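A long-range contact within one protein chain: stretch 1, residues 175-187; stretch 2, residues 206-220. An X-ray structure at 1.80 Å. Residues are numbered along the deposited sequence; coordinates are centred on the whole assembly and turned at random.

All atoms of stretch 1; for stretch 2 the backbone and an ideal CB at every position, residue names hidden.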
# COMPACT_ATOMS: atom_id res chain seq x y z
N VAL A 175 -6.18 0.99 -9.42
CA VAL A 175 -5.77 2.38 -9.70
C VAL A 175 -5.46 2.57 -11.20
O VAL A 175 -5.79 3.60 -11.79
CB VAL A 175 -4.52 2.76 -8.85
CG1 VAL A 175 -4.16 4.25 -9.05
CG2 VAL A 175 -4.80 2.47 -7.38
N GLN A 176 -4.83 1.58 -11.82
CA GLN A 176 -4.52 1.69 -13.25
C GLN A 176 -5.78 1.92 -14.07
O GLN A 176 -5.86 2.83 -14.90
CB GLN A 176 -3.82 0.43 -13.76
CG GLN A 176 -3.59 0.46 -15.27
CD GLN A 176 -2.76 -0.68 -15.76
OE1 GLN A 176 -1.63 -0.87 -15.32
NE2 GLN A 176 -3.32 -1.47 -16.70
N GLU A 177 -6.78 1.07 -13.85
CA GLU A 177 -8.03 1.19 -14.60
C GLU A 177 -8.69 2.54 -14.36
O GLU A 177 -9.19 3.19 -15.30
CB GLU A 177 -8.98 0.08 -14.17
CG GLU A 177 -10.31 0.08 -14.94
CD GLU A 177 -11.17 -1.11 -14.57
OE1 GLU A 177 -12.14 -0.95 -13.79
OE2 GLU A 177 -10.86 -2.22 -15.04
N ALA A 178 -8.68 2.98 -13.11
CA ALA A 178 -9.31 4.24 -12.73
C ALA A 178 -8.81 5.48 -13.48
O ALA A 178 -9.57 6.41 -13.75
CB ALA A 178 -9.16 4.44 -11.23
N PHE A 179 -7.53 5.50 -13.82
CA PHE A 179 -6.95 6.66 -14.49
C PHE A 179 -6.28 6.35 -15.80
O PHE A 179 -5.51 7.17 -16.32
CB PHE A 179 -5.95 7.30 -13.53
CG PHE A 179 -6.56 7.63 -12.22
CD1 PHE A 179 -6.30 6.84 -11.09
CD2 PHE A 179 -7.50 8.65 -12.13
CE1 PHE A 179 -6.98 7.07 -9.88
CE2 PHE A 179 -8.19 8.88 -10.92
CZ PHE A 179 -7.92 8.09 -9.80
N TYR A 180 -6.60 5.19 -16.35
CA TYR A 180 -6.01 4.73 -17.59
C TYR A 180 -6.25 5.68 -18.76
O TYR A 180 -5.40 5.84 -19.64
CB TYR A 180 -6.58 3.36 -17.94
CG TYR A 180 -5.61 2.52 -18.72
CD1 TYR A 180 -5.96 1.98 -19.95
CD2 TYR A 180 -4.34 2.23 -18.19
CE1 TYR A 180 -5.08 1.18 -20.65
CE2 TYR A 180 -3.45 1.42 -18.88
CZ TYR A 180 -3.83 0.90 -20.11
OH TYR A 180 -2.97 0.09 -20.80
N ASP A 181 -7.43 6.29 -18.72
CA ASP A 181 -7.93 7.22 -19.74
C ASP A 181 -7.55 8.71 -19.65
O ASP A 181 -7.84 9.49 -20.56
CB ASP A 181 -9.47 7.07 -19.75
CG ASP A 181 -10.19 8.36 -20.00
OD1 ASP A 181 -10.00 9.31 -19.22
OD2 ASP A 181 -10.98 8.42 -20.97
N THR A 182 -6.89 9.12 -18.57
CA THR A 182 -6.56 10.53 -18.44
C THR A 182 -5.08 10.88 -18.34
O THR A 182 -4.28 10.09 -17.87
CB THR A 182 -7.29 11.16 -17.22
OG1 THR A 182 -6.93 12.53 -17.10
CG2 THR A 182 -6.91 10.45 -15.92
N ASP A 183 -4.75 12.09 -18.76
CA ASP A 183 -3.37 12.55 -18.70
C ASP A 183 -3.21 13.46 -17.48
O ASP A 183 -2.16 14.06 -17.28
CB ASP A 183 -3.01 13.31 -19.99
CG ASP A 183 -3.82 14.59 -20.17
OD1 ASP A 183 -5.04 14.57 -19.90
OD2 ASP A 183 -3.23 15.61 -20.59
N GLN A 184 -4.25 13.55 -16.66
CA GLN A 184 -4.18 14.37 -15.46
C GLN A 184 -3.59 13.57 -14.30
O GLN A 184 -3.14 14.13 -13.30
CB GLN A 184 -5.55 14.90 -15.08
CG GLN A 184 -6.17 15.80 -16.13
CD GLN A 184 -7.33 16.60 -15.61
OE1 GLN A 184 -8.26 16.06 -15.03
NE2 GLN A 184 -7.28 17.91 -15.81
N VAL A 185 -3.62 12.26 -14.44
CA VAL A 185 -3.06 11.41 -13.41
C VAL A 185 -2.05 10.51 -14.08
O VAL A 185 -2.27 10.05 -15.20
CB VAL A 185 -4.16 10.55 -12.74
CG1 VAL A 185 -3.56 9.71 -11.59
CG2 VAL A 185 -5.28 11.45 -12.23
N PHE A 186 -0.92 10.29 -13.41
CA PHE A 186 0.13 9.43 -13.92
C PHE A 186 0.33 8.38 -12.85
O PHE A 186 0.49 8.71 -11.69
CB PHE A 186 1.45 10.20 -14.13
CG PHE A 186 2.50 9.40 -14.83
CD1 PHE A 186 2.91 9.74 -16.12
CD2 PHE A 186 3.05 8.26 -14.23
CE1 PHE A 186 3.84 8.95 -16.80
CE2 PHE A 186 3.98 7.48 -14.90
CZ PHE A 186 4.38 7.83 -16.20
N VAL A 187 0.28 7.10 -13.24
CA VAL A 187 0.45 6.02 -12.28
C VAL A 187 1.71 5.24 -12.60
O VAL A 187 1.91 4.83 -13.74
CB VAL A 187 -0.77 5.03 -12.31
CG1 VAL A 187 -0.53 3.85 -11.37
CG2 VAL A 187 -2.05 5.76 -11.93
N UNK A 206 3.61 -3.30 -21.34
CA UNK A 206 3.01 -2.65 -22.51
C UNK A 206 1.72 -1.89 -22.21
O UNK A 206 1.17 -1.24 -23.10
CB UNK A 206 2.73 -3.70 -23.59
N UNK A 207 1.23 -1.97 -20.98
CA UNK A 207 0.02 -1.24 -20.61
C UNK A 207 0.44 0.18 -20.24
O UNK A 207 0.83 0.45 -19.10
CB UNK A 207 -0.72 -1.92 -19.46
N UNK A 208 0.35 1.10 -21.21
CA UNK A 208 0.77 2.47 -20.96
C UNK A 208 -0.37 3.48 -21.03
O UNK A 208 -0.14 4.67 -21.15
CB UNK A 208 1.86 2.86 -21.96
N UNK A 209 -1.60 3.01 -20.95
CA UNK A 209 -2.70 3.96 -21.00
C UNK A 209 -3.47 3.86 -22.29
O UNK A 209 -3.15 3.05 -23.16
CB UNK A 209 -2.18 5.39 -20.82
N UNK A 210 -4.46 4.75 -22.43
CA UNK A 210 -5.35 4.76 -23.57
C UNK A 210 -5.84 6.18 -23.81
O UNK A 210 -6.01 6.97 -22.87
CB UNK A 210 -6.52 3.80 -23.36
N UNK A 211 -6.08 6.52 -25.08
CA UNK A 211 -6.57 7.85 -25.40
C UNK A 211 -5.66 8.95 -24.89
O UNK A 211 -4.45 8.88 -25.06
CB UNK A 211 -7.97 8.04 -24.82
N UNK A 212 -6.24 9.97 -24.26
CA UNK A 212 -5.47 11.08 -23.72
C UNK A 212 -4.44 10.58 -22.70
O UNK A 212 -3.37 11.16 -22.55
CB UNK A 212 -6.40 12.11 -23.08
N UNK A 213 -4.77 9.48 -22.03
CA UNK A 213 -3.87 8.93 -21.03
C UNK A 213 -2.80 7.98 -21.54
O UNK A 213 -2.04 7.42 -20.75
CB UNK A 213 -4.70 8.20 -19.97
N UNK A 214 -2.71 7.78 -22.85
CA UNK A 214 -1.68 6.88 -23.37
C UNK A 214 -0.35 7.55 -23.08
O UNK A 214 -0.11 8.68 -23.50
CB UNK A 214 -1.86 6.59 -24.86
N UNK A 215 0.52 6.87 -22.35
CA UNK A 215 1.81 7.43 -21.98
C UNK A 215 1.83 7.89 -20.52
O UNK A 215 2.86 8.35 -20.01
CB UNK A 215 2.16 8.60 -22.90
N UNK A 216 0.70 7.77 -19.84
CA UNK A 216 0.63 8.20 -18.44
C UNK A 216 0.39 7.08 -17.44
O UNK A 216 -0.13 7.30 -16.35
CB UNK A 216 -0.48 9.24 -18.29
N UNK A 217 0.77 5.86 -17.82
CA UNK A 217 0.67 4.71 -16.93
C UNK A 217 1.97 3.97 -17.20
O UNK A 217 2.33 3.76 -18.35
CB UNK A 217 -0.57 3.85 -17.18
N UNK A 218 2.68 3.58 -16.15
CA UNK A 218 3.95 2.90 -16.36
C UNK A 218 4.06 1.76 -15.38
O UNK A 218 4.12 1.99 -14.17
CB UNK A 218 5.13 3.86 -16.21
N UNK A 219 4.07 0.53 -15.90
CA UNK A 219 4.22 -0.66 -15.06
C UNK A 219 5.65 -1.17 -15.21
O UNK A 219 6.16 -1.27 -16.32
CB UNK A 219 3.21 -1.74 -15.44
N UNK A 220 6.28 -1.51 -14.09
CA UNK A 220 7.65 -2.03 -14.13
C UNK A 220 7.54 -3.45 -13.52
O UNK A 220 7.67 -3.63 -12.30
CB UNK A 220 8.63 -1.14 -13.37

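Position 206 has its CA-to-CB bond pointing away from stretch 1, with nothing of that stretch near its CB. Many side chains would suit; it is Glu-206, which makes no contact here.

Position 207 points toward stretch 1. Its ideal CB lies 3.3 Å from Tyr-180 OH and 3.8 Å from Gln-176 NE2, an amide donor. A side chain with an acceptor would suit, such as Asp, Glu, Asn or Gln. The residue is Glu-207. Gln-176 NE2 donates a nearly straight hydrogen bond to Glu-207 OE1 at 3.0 Å.

Position 208 points away, and stretch 1 sets no demand on it; many side chains would suit. It is Ile-208, whose side chain stays clear of stretch 1.

Position 209 has phi 109° and psi -177°. A CB here would be jammed against the carbonyl O of position 208 and would lie 2.0 Å from the O of position 213. Glycine is called for, and Gly-209 is found. Its bare CA sits over the face of the Tyr-180 ring, 3.4 Å from the centroid, in a CH-pi contact.

Position 210 points toward stretch 1, its ideal CB 3.9 Å from Tyr-180 CD1. Extended backbone angles leave the choice wide; a chain with an aliphatic stem could lie along the ring. It is Glu-210. Its CB is 3.8 Å from Tyr-180 CD1, and the backbone Glu-210 N donates to Tyr-180 O at 3.1 Å, a bond independent of side chain.

Position 211 has positive phi, which favours glycine, and it is Gly-211.

Position 212 points toward stretch 1; its ideal CB is 3.9 Å from Asp-181 O and 4.2 Å from Asp-183 OD1. The acidic group makes a basic or polar chain plausible. It is Lys-212, but its end leads away and no salt bridge forms.

Position 213 leaves no room for a side chain. An ideal CB would be 2.5 Å from Tyr-180 O and 2.8 Å from Thr-182 N, both clashes. Gly-213 lets the backbones close to 4.1 Å between its CA and Thr-182 CA. Water 2 lies between the stretches, its O 3.0 Å from Tyr-180 O and 2.7 Å from Gly-213 O.

Position 214 points away, so stretch 1 does not limit the choice; it is Lys-214. Position 215, with phi 104° and psi -3°, calls for glycine within a type II turn, and is Gly-215.

Position 216 has its ideal CB 4.1 Å from Phe-186 CD1, with Asp-183 nearby. A large flat or apolar side chain would suit. In Tyr-216 the ring receives Asp-183 CB over one face, 3.7 Å from the centroid. Its backbone O accepts from Val-187 N at 3.1 Å.

Position 217 pairs with Val-187 in parallel register, near Tyr-180 and Gln-176. Polar or medium-sized chains would fit. It is Asn-217, on the same sheet face as Val-187.

Position 218 places its CB 4.0 Å from Phe-186 CE2, so an apolar chain suits. Leu-218 packs there, and Leu-218 N donates to Val-187 O at 2.8 Å.

At position 219 CA-to-CB points sideways, with the ideal CB 4.9 Å from Gln-176 OE1; a chain with a donor at its end could reach it. Asn-219 ND2 donates to Gln-176 OE1 at 2.9 Å.

Position 220 is out of reach, and stretch 1 does not limit the choice; it is Ile-220.

Stretch 2 206-220: EEIGEGKGKGYNLNI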
# COMPACT_ATOMS: atom_id res chain seq x y z
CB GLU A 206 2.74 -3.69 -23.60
CG GLU A 206 3.74 -4.82 -23.61
CD GLU A 206 3.51 -5.75 -22.43
OE1 GLU A 206 4.42 -6.53 -22.08
OE2 GLU A 206 2.40 -5.69 -21.85
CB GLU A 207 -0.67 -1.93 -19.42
CG GLU A 207 -1.28 -3.29 -19.78
CD GLU A 207 -1.32 -4.22 -18.61
OE1 GLU A 207 -1.60 -3.76 -17.49
OE2 GLU A 207 -1.08 -5.43 -18.80
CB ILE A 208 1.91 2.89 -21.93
CG1 ILE A 208 3.07 1.90 -21.83
CG2 ILE A 208 2.43 4.27 -21.59
CD1 ILE A 208 4.23 2.20 -22.76
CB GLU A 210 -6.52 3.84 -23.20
CG GLU A 210 -7.48 3.42 -24.28
CD GLU A 210 -8.49 2.42 -23.72
OE1 GLU A 210 -9.22 2.78 -22.77
OE2 GLU A 210 -8.54 1.28 -24.23
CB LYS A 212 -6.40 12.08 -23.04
CG LYS A 212 -7.45 12.71 -23.95
CD LYS A 212 -6.80 13.52 -25.06
CE LYS A 212 -7.84 14.15 -25.99
NZ LYS A 212 -8.75 15.08 -25.26
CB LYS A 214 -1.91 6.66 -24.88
CG LYS A 214 -1.15 5.53 -25.52
CD LYS A 214 -1.68 5.32 -26.93
CE LYS A 214 -1.11 4.08 -27.59
NZ LYS A 214 -1.72 3.82 -28.92
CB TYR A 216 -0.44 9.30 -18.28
CG TYR A 216 -0.09 10.58 -19.01
CD1 TYR A 216 -0.12 10.64 -20.41
CD2 TYR A 216 0.32 11.71 -18.31
CE1 TYR A 216 0.26 11.80 -21.09
CE2 TYR A 216 0.70 12.88 -18.98
CZ TYR A 216 0.68 12.91 -20.37
OH TYR A 216 1.09 14.04 -21.04
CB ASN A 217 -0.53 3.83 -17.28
CG ASN A 217 -0.67 2.66 -16.32
OD1 ASN A 217 -0.25 1.53 -16.60
ND2 ASN A 217 -1.24 2.93 -15.16
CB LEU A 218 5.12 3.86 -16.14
CG LEU A 218 6.47 3.49 -16.78
CD1 LEU A 218 7.58 4.30 -16.14
CD2 LEU A 218 6.76 2.04 -16.60
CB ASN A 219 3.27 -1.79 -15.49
CG ASN A 219 1.81 -1.47 -15.23
OD1 ASN A 219 1.48 -0.84 -14.22
ND2 ASN A 219 0.93 -1.95 -16.11
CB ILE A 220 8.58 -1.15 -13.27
CG1 ILE A 220 8.58 0.30 -13.78
CG2 ILE A 220 9.98 -1.75 -13.25
CD1 ILE A 220 9.25 0.54 -15.12
O HOH W 1 -2.62 6.86 -15.03
O HOH W 2 -2.95 6.83 -18.31
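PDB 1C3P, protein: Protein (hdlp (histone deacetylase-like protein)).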